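Local coordinates for protein elongation factor 1-beta (Pyrococcus horikoshii OT-3, PDB 7CSL) that probably promotes exchange of GDP for GTP on EF-1-alpha, regenerating the form that takes part in the aminoacyl-tRNA ternary complex, at residues L24-K27 with L28-I32; D68-A71 with E72-E76. One frame throughout, in Å; residues are numbered along the deposited sequence.

Contact 1. Residues L24-K27 with L28-I32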
loop_
_atom_site.group_PDB
_atom_site.type_symbol
_atom_site.label_atom_id
_atom_site.label_comp_id
_atom_site.label_asym_id
_atom_site.label_seq_id
_atom_site.Cartn_x
_atom_site.Cartn_y
_atom_site.Cartn_z
ATOM N N LEU C 24 -7.124 -25.459 10.819
ATOM C CA LEU C 24 -6.225 -24.729 9.938
ATOM C C LEU C 24 -5.531 -23.582 10.697
ATOM O O LEU C 24 -4.294 -23.430 10.642
ATOM C CB LEU C 24 -6.982 -24.209 8.686
ATOM C CG LEU C 24 -6.161 -23.302 7.776
ATOM C CD1 LEU C 24 -5.015 -24.106 7.162
ATOM C CD2 LEU C 24 -6.995 -22.682 6.677
ATOM N N GLU C 25 -6.299 -22.820 11.457
ATOM C CA GLU C 25 -5.709 -21.774 12.305
ATOM C C GLU C 25 -4.602 -22.319 13.183
ATOM O O GLU C 25 -3.510 -21.762 13.222
ATOM C CB GLU C 25 -6.771 -21.142 13.179
ATOM C CG GLU C 25 -6.304 -19.941 13.997
ATOM C CD GLU C 25 -7.441 -19.334 14.779
ATOM O OE1 GLU C 25 -8.574 -19.384 14.255
ATOM O OE2 GLU C 25 -7.205 -18.817 15.900
ATOM N N GLU C 26 -4.900 -23.417 13.874
ATOM C CA GLU C 26 -3.955 -24.042 14.795
ATOM C C GLU C 26 -2.655 -24.438 14.091
ATOM O O GLU C 26 -1.588 -24.344 14.696
ATOM C CB GLU C 26 -4.589 -25.272 15.490
ATOM C CG GLU C 26 -3.865 -25.714 16.761
ATOM C CD GLU C 26 -4.068 -27.190 17.119
ATOM O OE1 GLU C 26 -5.227 -27.597 17.382
ATOM O OE2 GLU C 26 -3.059 -27.939 17.157
ATOM N N LYS C 27 -2.764 -24.924 12.848
ATOM C CA LYS C 27 -1.606 -25.386 12.068
ATOM C C LYS C 27 -0.761 -24.232 11.581
ATOM O O LYS C 27 0.488 -24.287 11.570
ATOM C CB LYS C 27 -2.038 -26.222 10.843
ATOM C CG LYS C 27 -2.102 -27.730 11.103
ATOM C CD LYS C 27 -3.184 -28.429 10.289
ATOM C CE LYS C 27 -3.018 -29.952 10.265
ATOM N NZ LYS C 27 -2.435 -30.445 8.976
ATOM N N LEU C 28 -1.447 -23.202 11.108
ATOM C CA LEU C 28 -0.784 -21.987 10.655
ATOM C C LEU C 28 -0.041 -21.310 11.798
ATOM O O LEU C 28 1.057 -20.810 11.613
ATOM C CB LEU C 28 -1.825 -21.023 10.108
ATOM C CG LEU C 28 -2.448 -21.491 8.814
ATOM C CD1 LEU C 28 -3.705 -20.647 8.527
ATOM C CD2 LEU C 28 -1.429 -21.413 7.692
ATOM N N LYS C 29 -0.645 -21.295 12.978
ATOM C CA LYS C 29 0.016 -20.675 14.125
ATOM C C LYS C 29 1.376 -21.330 14.403
ATOM O O LYS C 29 2.338 -20.627 14.657
ATOM C CB LYS C 29 -0.879 -20.689 15.351
ATOM C CG LYS C 29 -1.978 -19.639 15.318
ATOM C CD LYS C 29 -3.050 -19.922 16.364
ATOM C CE LYS C 29 -3.912 -18.700 16.600
ATOM N NZ LYS C 29 -5.122 -19.001 17.414
ATOM N N LYS C 30 1.466 -22.655 14.262
ATOM C CA LYS C 30 2.700 -23.395 14.566
ATOM C C LYS C 30 3.859 -23.150 13.580
ATOM O O LYS C 30 4.975 -23.519 13.890
ATOM C CB LYS C 30 2.413 -24.917 14.655
ATOM C CG LYS C 30 1.480 -25.299 15.811
ATOM C CD LYS C 30 0.986 -26.755 15.711
ATOM C CE LYS C 30 2.125 -27.743 15.925
ATOM N NZ LYS C 30 1.695 -29.079 16.456
ATOM N N VAL C 31 3.592 -22.599 12.388
ATOM C CA VAL C 31 4.647 -22.356 11.383
ATOM C C VAL C 31 5.095 -20.892 11.282
ATOM O O VAL C 31 5.975 -20.619 10.518
ATOM C CB VAL C 31 4.280 -22.857 9.955
ATOM C CG1 VAL C 31 3.939 -24.335 9.981
ATOM C CG2 VAL C 31 3.139 -22.032 9.296
ATOM N N ILE C 32 4.482 -19.958 12.017
ATOM C CA ILE C 32 5.076 -18.603 12.166
ATOM C C ILE C 32 6.453 -18.730 12.859
ATOM O O ILE C 32 6.541 -19.246 13.965
ATOM C CB ILE C 32 4.211 -17.674 13.016
ATOM C CG1 ILE C 32 2.833 -17.448 12.344
ATOM C CG2 ILE C 32 4.907 -16.329 13.219
ATOM C CD1 ILE C 32 1.761 -17.067 13.329
#
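Lys29 reaches back along helix 21-29 to Glu25, one turn earlier, and the two side chains run alongside each other in the same direction. Lys29 CB sits near the backbone oxygen of Glu25, and CG comes closer still, 3.4 Å from Glu25 O. CD then passes from that oxygen to CG of Glu25, and CE lies 3.7 Å from Glu25 CG. At the tip, Lys29 NZ meets Glu25 OE2 at 2.6 Å, a short salt bridge that uses the anti lone pair of the oxygen, the one facing away from OE1. Both chains are extended beyond CG, and Glu25 holds its CG anti to the backbone N (chi1 -174°), which carries the carboxylate out along the helix flank where the ammonium arrives. The other oxygen, Glu25 OE1, is salt-bridged to Arg43 on strand 37-47.

In the backbone, Lys29 N donates to Glu25 O, and Leu28 N bonds Leu24 O at 2.9 Å, almost straight at 170°. On the buried side Leu28 CD1 packs on Leu24 CG at 3.7 Å, the two leucines crossing at a slant, and both rest on Leu53 of strand 50-59. Lys29 to Ile32 form a type I turn, and Lys30 N makes a weak bond to Lys27 O.

Chemically the helix is two-faced: leucines go down to the sheet, while one carboxylate takes a cation on each oxygen. Shared between Lys29 and Arg43, the Glu25 charge is probably well stabilised in its ionised form and ties the helix to a neighbouring strand.

Contact 2. Residues D68-A71 with E72-E76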
loop_
_atom_site.group_PDB
_atom_site.type_symbol
_atom_site.label_atom_id
_atom_site.label_comp_id
_atom_site.label_asym_id
_atom_site.label_seq_id
_atom_site.Cartn_x
_atom_site.Cartn_y
_atom_site.Cartn_z
ATOM N N ASP C 68 6.393 -11.629 3.807
ATOM C CA ASP C 68 6.299 -12.491 2.636
ATOM C C ASP C 68 6.817 -13.905 2.918
ATOM O O ASP C 68 6.297 -14.857 2.362
ATOM C CB ASP C 68 7.079 -11.907 1.428
ATOM C CG ASP C 68 6.243 -10.926 0.578
ATOM O OD1 ASP C 68 5.192 -10.442 1.027
ATOM O OD2 ASP C 68 6.652 -10.638 -0.551
ATOM N N GLU C 69 7.828 -14.034 3.776
ATOM C CA GLU C 69 8.385 -15.338 4.106
ATOM C C GLU C 69 7.443 -16.033 5.056
ATOM O O GLU C 69 7.357 -17.257 5.012
ATOM C CB GLU C 69 9.804 -15.234 4.676
ATOM C CG GLU C 69 10.824 -14.757 3.654
ATOM C CD GLU C 69 12.234 -14.539 4.216
ATOM O OE1 GLU C 69 12.483 -14.899 5.388
ATOM O OE2 GLU C 69 13.096 -13.989 3.478
ATOM N N VAL C 70 6.679 -15.275 5.868
ATOM C CA VAL C 70 5.743 -15.917 6.758
ATOM C C VAL C 70 4.641 -16.482 5.881
ATOM O O VAL C 70 4.238 -17.625 6.090
ATOM C CB VAL C 70 5.252 -15.057 7.931
ATOM C CG1 VAL C 70 4.399 -15.875 8.880
ATOM C CG2 VAL C 70 6.407 -14.484 8.709
ATOM N N ALA C 71 4.165 -15.703 4.897
ATOM C CA ALA C 71 3.171 -16.180 3.937
ATOM C C ALA C 71 3.571 -17.444 3.169
ATOM O O ALA C 71 2.717 -18.275 2.909
ATOM C CB ALA C 71 2.714 -15.068 2.968
ATOM N N GLU C 72 4.842 -17.608 2.810
ATOM C CA GLU C 72 5.307 -18.878 2.201
ATOM C C GLU C 72 5.213 -20.068 3.153
ATOM O O GLU C 72 4.845 -21.148 2.753
ATOM C CB GLU C 72 6.772 -18.781 1.723
ATOM C CG GLU C 72 7.114 -17.602 0.836
ATOM C CD GLU C 72 6.013 -17.208 -0.129
ATOM O OE1 GLU C 72 5.369 -18.110 -0.700
ATOM O OE2 GLU C 72 5.797 -15.988 -0.341
ATOM N N LYS C 73 5.533 -19.875 4.418
ATOM C CA LYS C 73 5.365 -20.953 5.382
ATOM C C LYS C 73 3.913 -21.371 5.461
ATOM O O LYS C 73 3.614 -22.552 5.361
ATOM C CB LYS C 73 5.968 -20.601 6.749
ATOM C CG LYS C 73 7.488 -20.448 6.676
ATOM C CD LYS C 73 8.214 -21.779 6.417
ATOM C CE LYS C 73 9.716 -21.583 6.219
ATOM N NZ LYS C 73 10.362 -22.876 5.876
ATOM N N PHE C 74 3.023 -20.392 5.500
ATOM C CA PHE C 74 1.574 -20.595 5.399
ATOM C C PHE C 74 1.088 -21.317 4.118
ATOM O O PHE C 74 0.209 -22.185 4.200
ATOM C CB PHE C 74 0.866 -19.236 5.435
ATOM C CG PHE C 74 0.806 -18.560 6.761
ATOM C CD1 PHE C 74 1.435 -19.036 7.892
ATOM C CD2 PHE C 74 0.089 -17.353 6.857
ATOM C CE1 PHE C 74 1.353 -18.356 9.080
ATOM C CE2 PHE C 74 0.015 -16.666 8.054
ATOM C CZ PHE C 74 0.661 -17.171 9.166
ATOM N N GLU C 75 1.652 -20.992 2.958
ATOM C CA GLU C 75 1.264 -21.650 1.713
ATOM C C GLU C 75 1.646 -23.153 1.651
ATOM O O GLU C 75 1.123 -23.903 0.821
ATOM C CB GLU C 75 1.774 -20.860 0.497
ATOM C CG GLU C 75 0.987 -19.546 0.232
ATOM C CD GLU C 75 1.308 -18.869 -1.111
ATOM O OE1 GLU C 75 2.282 -19.289 -1.758
ATOM O OE2 GLU C 75 0.580 -17.926 -1.546
ATOM N N GLU C 76 2.541 -23.602 2.527
ATOM C CA GLU C 76 2.904 -25.005 2.601
ATOM C C GLU C 76 1.885 -25.805 3.426
ATOM O O GLU C 76 1.821 -27.027 3.292
ATOM C CB GLU C 76 4.321 -25.170 3.178
ATOM C CG GLU C 76 5.429 -24.695 2.226
ATOM C CD GLU C 76 6.754 -24.308 2.902
ATOM O OE1 GLU C 76 6.896 -24.446 4.140
ATOM O OE2 GLU C 76 7.674 -23.847 2.182
#
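Ala71 O takes the amide of Glu75 at 2.9 Å, the shortest hydrogen bond between 68-71 and 72-76, although the N-H is bent to 145° and comes in tilted from the carbonyl plane. Glu75 CG and Phe74 CB also lean on this oxygen. One residue back, Val70 O receives Phe74 N at 3.1 Å, nearly straight at 171° and in the carbonyl plane. Glu69 O and Asp68 O accept from Lys73 N and Glu72 N in the same i to i+4 pattern.

The apolar side of the turn is carried by Val70 and Phe74, which lie side by side. Val70 CG1 sits over the face of the ring in a CH-pi contact, 4.3 Å from the Phe74 centroid and 3.9 Å from Phe74 CE1. Val70 O lies over a face of the same ring. Away from the helix, the ring meets Phe55 at a steep angle and touches Ile10 and Val12 of strand 6-14; replaced by an alanine, Phe74 would probably leave a gap between helix and sheet and deprive the Val70 methyl of its aromatic face.

Glu72 folds back instead of extending: the bend at chi2 (-36°) puts Glu72 OE2 3.0 Å from Asp68 O. Both atoms are acceptors, so the closeness is not a bond between them. Outside the two segments, the Asp68 carboxylate is engaged by the chain of another protein, where a basic side chain forms a salt bridge with OD2 and a polar one hydrogen-bonds OD1.

This is an amphipathic alpha-helix, its Val70-Phe74 stripe packed against an antiparallel sheet, in the alpha/beta sandwich of the EF-1-beta nucleotide exchange domain.

How the contacts relate
Contacts 1 and 2 follow each other along the chain, with strands 37-47 and 50-59 between their helices, and their centres lie about 11 Å apart. They meet through the 28-32 segment of contact 1: Val31 CG2 packs on Phe74 CD1 at 3.7 Å, and Ile32 CG1 lies 3.7 Å from Phe74 CE1. Leu28 O also comes to 3.5 Å from Phe74 CE1, a packing contact. One phenylalanine of contact 2 therefore takes up the C-terminal end of contact 1. Phe55 of strand 50-59 joins them on the sheet side, touching Leu28 and Lys29 as well as Phe74, so both helices share one hydrophobic layer on the sheet.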